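Local coordinates for protein fructose-1,6-bisphosphatase/inositol-1-monophosphatase (Thermotoga maritima, PDB 2P3N) that hydrolyses the phosphate ester of inositol monophosphates and the 1-phosphate of fructose 1,6-bisphosphate in a magnesium-dependent reaction, at residues Pro80-Ile85 and Gly175-Asn180; Ser126-Asn131 and Leu206-Glu211. All coordinates share one frame; numbering follows the deposited sequence.

Contact 1 (Pro80-Ile85 and Gly175-Asn180); sequences PIDGTI and GSAALN. With MG (magnesium ion), chain E.
The flat carboxylate of Asp82 meets the start of helix 177-185, and Ser176 OG stands over one face of it, 3.7 Å from Asp82 CG. The magnesium ion lies on the other side of that plane. Ala177 CB sits ahead of the two oxygens, 3.5 Å from Asp82 OD1. The group reaches the helix because CG is anti to the backbone N (chi1 -177°). There the amide of Ala178 donates to Asp82 OD1 over 2.6 Å, although a clash makes the exact place of that oxygen doubtful. The amide of Ala177 makes a weak bond to Asp82 OD2, 3.4 Å long and bent to 135°. Both donors are tilted out of the carboxylate plane. Ser176 is the N-cap of this helix; its OG lies 3.1 Å from Asp82 O and is hydrogen-bonded to Ser95 OG. Gly83 suits its tight turn: its phi is positive, a side chain would strike the preceding carbonyl oxygen, and Gly83 CA passes 3.6 Å from Gly175 O.

Residues Asp79-Thr84 form the DPIDGT signature of the inositol monophosphatase family. Its turn offers Ile81 O to magnesium at 2.1 Å, and three waters, Glu65 and Asp79 complete the six ligands. Thr84 OG1 accepts a 2.7 Å hydrogen bond from one of these waters and is itself bonded to Asp42, so it acts in the second shell. By similarity, Asp82 binds a second magnesium together with Asp79 and Asp201, while Asp82, Gly83, Thr84 and Ala177 take part in substrate binding. Amides at the first turn of a helix offer a carboxylate partial positive charge, which probably eases the crowding of acidic groups here and helps to orient Asp82, which does not ligate the magnesium seen here.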
loop_
_atom_site.group_PDB
_atom_site.type_symbol
_atom_site.label_atom_id
_atom_site.label_comp_id
_atom_site.label_asym_id
_atom_site.label_seq_id
_atom_site.Cartn_x
_atom_site.Cartn_y
_atom_site.Cartn_z
ATOM N N PRO A 80 -18.922 8.269 -10.149
ATOM C CA PRO A 80 -18.241 8.698 -8.925
ATOM C C PRO A 80 -17.867 7.536 -7.994
ATOM O O PRO A 80 -16.796 7.543 -7.394
ATOM C CB PRO A 80 -19.239 9.685 -8.305
ATOM C CG PRO A 80 -20.581 9.193 -8.815
ATOM C CD PRO A 80 -20.260 8.884 -10.251
ATOM N N ILE A 81 -18.744 6.547 -7.858
ATOM C CA ILE A 81 -18.436 5.389 -7.020
ATOM C C ILE A 81 -19.104 4.173 -7.602
ATOM O O ILE A 81 -20.312 4.005 -7.466
ATOM C CB ILE A 81 -18.940 5.516 -5.557
ATOM C CG1 ILE A 81 -18.254 6.683 -4.846
ATOM C CG2 ILE A 81 -18.642 4.219 -4.815
ATOM C CD1 ILE A 81 -18.702 6.898 -3.417
ATOM N N ASP A 82 -18.322 3.331 -8.267
ATOM C CA ASP A 82 -18.871 2.115 -8.841
ATOM C C ASP A 82 -18.729 1.041 -7.765
ATOM O O ASP A 82 -17.644 0.523 -7.525
ATOM C CB ASP A 82 -18.106 1.736 -10.112
ATOM C CG ASP A 82 -18.689 0.513 -10.805
ATOM O OD1 ASP A 82 -18.203 0.156 -11.901
ATOM O OD2 ASP A 82 -19.630 -0.096 -10.255
ATOM N N GLY A 83 -19.831 0.725 -7.099
ATOM C CA GLY A 83 -19.783 -0.264 -6.039
ATOM C C GLY A 83 -20.077 0.444 -4.728
ATOM O O GLY A 83 -19.404 0.229 -3.719
ATOM N N THR A 84 -21.100 1.296 -4.754
ATOM C CA THR A 84 -21.506 2.074 -3.591
ATOM C C THR A 84 -21.889 1.215 -2.382
ATOM O O THR A 84 -21.689 1.625 -1.228
ATOM C CB THR A 84 -22.681 3.012 -3.951
ATOM O OG1 THR A 84 -22.315 3.822 -5.080
ATOM C CG2 THR A 84 -23.018 3.916 -2.776
ATOM N N ILE A 85 -22.426 0.023 -2.639
ATOM C CA ILE A 85 -22.816 -0.875 -1.552
ATOM C C ILE A 85 -21.562 -1.327 -0.822
ATOM O O ILE A 85 -21.480 -1.247 0.400
ATOM C CB ILE A 85 -23.577 -2.106 -2.096
ATOM C CG1 ILE A 85 -24.948 -1.665 -2.617
ATOM C CG2 ILE A 85 -23.703 -3.169 -1.013
ATOM C CD1 ILE A 85 -25.731 -2.751 -3.316
ATOM N N GLY A 175 -18.298 -7.028 -6.746
ATOM C CA GLY A 175 -19.021 -5.826 -6.372
ATOM C C GLY A 175 -18.837 -4.594 -7.226
ATOM O O GLY A 175 -19.620 -3.650 -7.106
ATOM N N SER A 176 -17.825 -4.591 -8.087
ATOM C CA SER A 176 -17.576 -3.432 -8.933
ATOM C C SER A 176 -17.584 -3.774 -10.414
ATOM O O SER A 176 -16.710 -4.481 -10.909
ATOM C CB SER A 176 -16.237 -2.782 -8.556
ATOM O OG SER A 176 -16.081 -1.518 -9.188
ATOM N N ALA A 177 -18.585 -3.259 -11.115
ATOM C CA ALA A 177 -18.726 -3.485 -12.545
ATOM C C ALA A 177 -17.461 -3.061 -13.299
ATOM O O ALA A 177 -16.800 -3.872 -13.955
ATOM C CB ALA A 177 -19.924 -2.703 -13.064
ATOM N N ALA A 178 -17.136 -1.777 -13.203
ATOM C CA ALA A 178 -15.962 -1.237 -13.870
ATOM C C ALA A 178 -14.702 -2.047 -13.531
ATOM O O ALA A 178 -13.943 -2.434 -14.417
ATOM C CB ALA A 178 -15.776 0.229 -13.479
ATOM N N LEU A 179 -14.489 -2.306 -12.247
ATOM C CA LEU A 179 -13.320 -3.055 -11.815
ATOM C C LEU A 179 -13.323 -4.501 -12.312
ATOM O O LEU A 179 -12.265 -5.068 -12.566
ATOM C CB LEU A 179 -13.214 -3.023 -10.292
ATOM C CG LEU A 179 -11.908 -3.536 -9.677
ATOM C CD1 LEU A 179 -10.704 -2.804 -10.275
ATOM C CD2 LEU A 179 -11.966 -3.332 -8.174
ATOM N N ASN A 180 -14.502 -5.098 -12.461
ATOM C CA ASN A 180 -14.580 -6.479 -12.929
ATOM C C ASN A 180 -14.285 -6.592 -14.404
ATOM O O ASN A 180 -13.731 -7.590 -14.851
ATOM C CB ASN A 180 -15.958 -7.079 -12.647
ATOM C CG ASN A 180 -16.128 -7.497 -11.199
ATOM O OD1 ASN A 180 -17.208 -7.921 -10.783
ATOM N ND2 ASN A 180 -15.056 -7.383 -10.420
HETATM MG MG MG E . -21.723 4.544 -8.862
HETATM O O HOH W 1 -21.722 6.511 -7.742
HETATM O O HOH W 2 -23.084 3.932 -7.626
HETATM O O HOH W 3 -22.279 2.704 -9.732
#

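Contact 2 (Ser126-Asn131 and Leu206-Glu211)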
loop_
_atom_site.group_PDB
_atom_site.type_symbol
_atom_site.label_atom_id
_atom_site.label_comp_id
_atom_site.label_asym_id
_atom_site.label_seq_id
_atom_site.Cartn_x
_atom_site.Cartn_y
_atom_site.Cartn_z
ATOM N N SER A 126 -3.200 2.446 -27.891
ATOM C CA SER A 126 -1.990 2.437 -27.069
ATOM C C SER A 126 -1.846 1.217 -26.166
ATOM O O SER A 126 -0.798 1.012 -25.548
ATOM C CB SER A 126 -1.932 3.702 -26.214
ATOM O OG SER A 126 -1.995 4.869 -27.011
ATOM N N GLY A 127 -2.895 0.410 -26.090
ATOM C CA GLY A 127 -2.844 -0.771 -25.250
ATOM C C GLY A 127 -3.290 -0.496 -23.825
ATOM O O GLY A 127 -3.421 0.660 -23.418
ATOM N N ALA A 128 -3.510 -1.562 -23.063
ATOM C CA ALA A 128 -3.960 -1.449 -21.686
ATOM C C ALA A 128 -2.832 -1.517 -20.646
ATOM O O ALA A 128 -1.858 -2.252 -20.811
ATOM C CB ALA A 128 -4.991 -2.532 -21.413
ATOM N N PHE A 129 -2.980 -0.744 -19.574
ATOM C CA PHE A 129 -1.996 -0.719 -18.504
ATOM C C PHE A 129 -2.615 -0.914 -17.126
ATOM O O PHE A 129 -3.817 -0.811 -16.934
ATOM C CB PHE A 129 -1.232 0.607 -18.471
ATOM C CG PHE A 129 -0.332 0.854 -19.658
ATOM C CD1 PHE A 129 -0.861 1.103 -20.920
ATOM C CD2 PHE A 129 1.049 0.935 -19.487
ATOM C CE1 PHE A 129 -0.026 1.439 -21.993
ATOM C CE2 PHE A 129 1.885 1.270 -20.551
ATOM C CZ PHE A 129 1.342 1.524 -21.805
ATOM N N PHE A 130 -1.735 -1.159 -16.165
ATOM C CA PHE A 130 -2.072 -1.374 -14.759
ATOM C C PHE A 130 -0.907 -0.695 -14.031
ATOM O O PHE A 130 0.238 -1.154 -14.130
ATOM C CB PHE A 130 -2.053 -2.873 -14.455
ATOM C CG PHE A 130 -2.725 -3.252 -13.175
ATOM C CD1 PHE A 130 -2.629 -2.450 -12.049
ATOM C CD2 PHE A 130 -3.455 -4.431 -13.095
ATOM C CE1 PHE A 130 -3.256 -2.809 -10.863
ATOM C CE2 PHE A 130 -4.086 -4.800 -11.910
ATOM C CZ PHE A 130 -3.987 -3.984 -10.791
ATOM N N ASN A 131 -1.194 0.399 -13.326
ATOM C CA ASN A 131 -0.175 1.147 -12.587
ATOM C C ASN A 131 1.136 1.337 -13.347
ATOM O O ASN A 131 2.219 1.342 -12.750
ATOM C CB ASN A 131 0.122 0.492 -11.234
ATOM C CG ASN A 131 -1.044 0.584 -10.278
ATOM O OD1 ASN A 131 -1.766 1.574 -10.258
ATOM N ND2 ASN A 131 -1.226 -0.444 -9.471
ATOM N N LEU A 206 -14.714 -1.054 -21.169
ATOM C CA LEU A 206 -14.842 -1.518 -22.535
ATOM C C LEU A 206 -13.562 -1.344 -23.352
ATOM O O LEU A 206 -13.098 -2.294 -23.983
ATOM C CB LEU A 206 -16.000 -0.800 -23.218
ATOM C CG LEU A 206 -16.295 -1.292 -24.630
ATOM C CD1 LEU A 206 -17.789 -1.474 -24.810
ATOM C CD2 LEU A 206 -15.730 -0.308 -25.636
ATOM N N ILE A 207 -12.986 -0.145 -23.343
ATOM C CA ILE A 207 -11.769 0.084 -24.106
ATOM C C ILE A 207 -10.578 -0.622 -23.470
ATOM O O ILE A 207 -9.628 -0.998 -24.155
ATOM C CB ILE A 207 -11.459 1.602 -24.253
ATOM C CG1 ILE A 207 -10.218 1.790 -25.136
ATOM C CG2 ILE A 207 -11.261 2.247 -22.888
ATOM C CD1 ILE A 207 -9.984 3.215 -25.609
ATOM N N ILE A 208 -10.637 -0.814 -22.157
ATOM C CA ILE A 208 -9.561 -1.479 -21.433
ATOM C C ILE A 208 -9.491 -2.964 -21.770
ATOM O O ILE A 208 -8.403 -3.533 -21.839
ATOM C CB ILE A 208 -9.725 -1.315 -19.907
ATOM C CG1 ILE A 208 -9.424 0.130 -19.512
ATOM C CG2 ILE A 208 -8.804 -2.281 -19.170
ATOM C CD1 ILE A 208 -9.852 0.478 -18.109
ATOM N N VAL A 209 -10.645 -3.592 -21.978
ATOM C CA VAL A 209 -10.671 -5.009 -22.323
ATOM C C VAL A 209 -10.209 -5.239 -23.764
ATOM O O VAL A 209 -9.422 -6.131 -24.034
ATOM C CB VAL A 209 -12.075 -5.601 -22.165
ATOM C CG1 VAL A 209 -12.059 -7.060 -22.570
ATOM C CG2 VAL A 209 -12.539 -5.462 -20.731
ATOM N N LYS A 210 -10.697 -4.421 -24.683
ATOM C CA LYS A 210 -10.333 -4.553 -26.082
ATOM C C LYS A 210 -8.885 -4.152 -26.351
ATOM O O LYS A 210 -8.207 -4.794 -27.156
ATOM C CB LYS A 210 -11.296 -3.734 -26.950
ATOM C CG LYS A 210 -12.761 -4.131 -26.755
ATOM C CD LYS A 210 -13.689 -3.546 -27.814
ATOM C CE LYS A 210 -13.773 -2.030 -27.738
ATOM N NZ LYS A 210 -14.765 -1.486 -28.714
ATOM N N GLU A 211 -8.406 -3.097 -25.693
ATOM C CA GLU A 211 -7.018 -2.667 -25.875
ATOM C C GLU A 211 -6.073 -3.702 -25.272
ATOM O O GLU A 211 -4.888 -3.746 -25.591
ATOM C CB GLU A 211 -6.778 -1.308 -25.223
ATOM C CG GLU A 211 -7.211 -0.148 -26.083
ATOM C CD GLU A 211 -6.344 0.016 -27.319
ATOM O OE1 GLU A 211 -6.907 0.201 -28.417
ATOM O OE2 GLU A 211 -5.102 -0.029 -27.200
#
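Glu211 of helix 199-211 reaches the main chain at Gly127, and this is the polar part of the contact. Gly127 N donates to Glu211 OE2, meeting it nearly along the C-O axis with an N-H...O angle of 143°. The bond is modelled at 2.5 Å, too short for the exact length to be trusted. Glu211 CG lies beside its own backbone N (chi1 -82°) and the chain bends again at chi2, which swings the carboxylate round to the strand. The other oxygen, OE1, takes the amide of Gly125, so one glutamate side chain meets two main-chain N-H groups of this part of the chain. Glutamate suits the place, having both the length to cross from the helix and two acceptor oxygens.

Strand 127-130 is next to the end of the large mixed sheet, and helix 199-211 belongs to the middle layer of the alpha-beta-alpha-beta-alpha sandwich of this phosphatase family. While Ile208 and Glu211 also touch Ala122 of the neighbouring strand of that sheet, Leu206 and Val209 pack on strand 230-234 of the smaller one. The short segments of strand and helix cross at -108°, their axes only 6.7 Å apart.

Van der Waals contacts make up the rest. Ala128 points its methyl at the helix, where CB rests on the carbonyl oxygen of Ile208, 3.6 Å from Ile208 O, with a looser approach of 4.4 Å to Ile208 CG2; a methyl is about all so close an approach admits. The base of the glutamate joins in, Glu211 CB resting 3.8 Å from Gly127 C. Glycine fits this neighbouring position for a backbone reason: at its positive phi a CB would be pressed against the carbonyl oxygen of Ser126.

Overall arrangement
Contact 1 lies at the magnesium site and contact 2 farther from the centre of the chain, along the seam between the two sheets; their centres are 18 Å apart and their nearest atoms about 6 Å, without touching. Their segments alternate along the chain, so each contact ties the large-sheet part of the sequence to the later, smaller-sheet part. In both, a carboxylate crosses the gap to main-chain amides, from strand to helix start in contact 1 and from helix to strand in contact 2. The side chain of Ile208 is about 10 Å from that of Asp82, and helix 199-211 carries Asp201, a magnesium ligand by similarity, near its beginning.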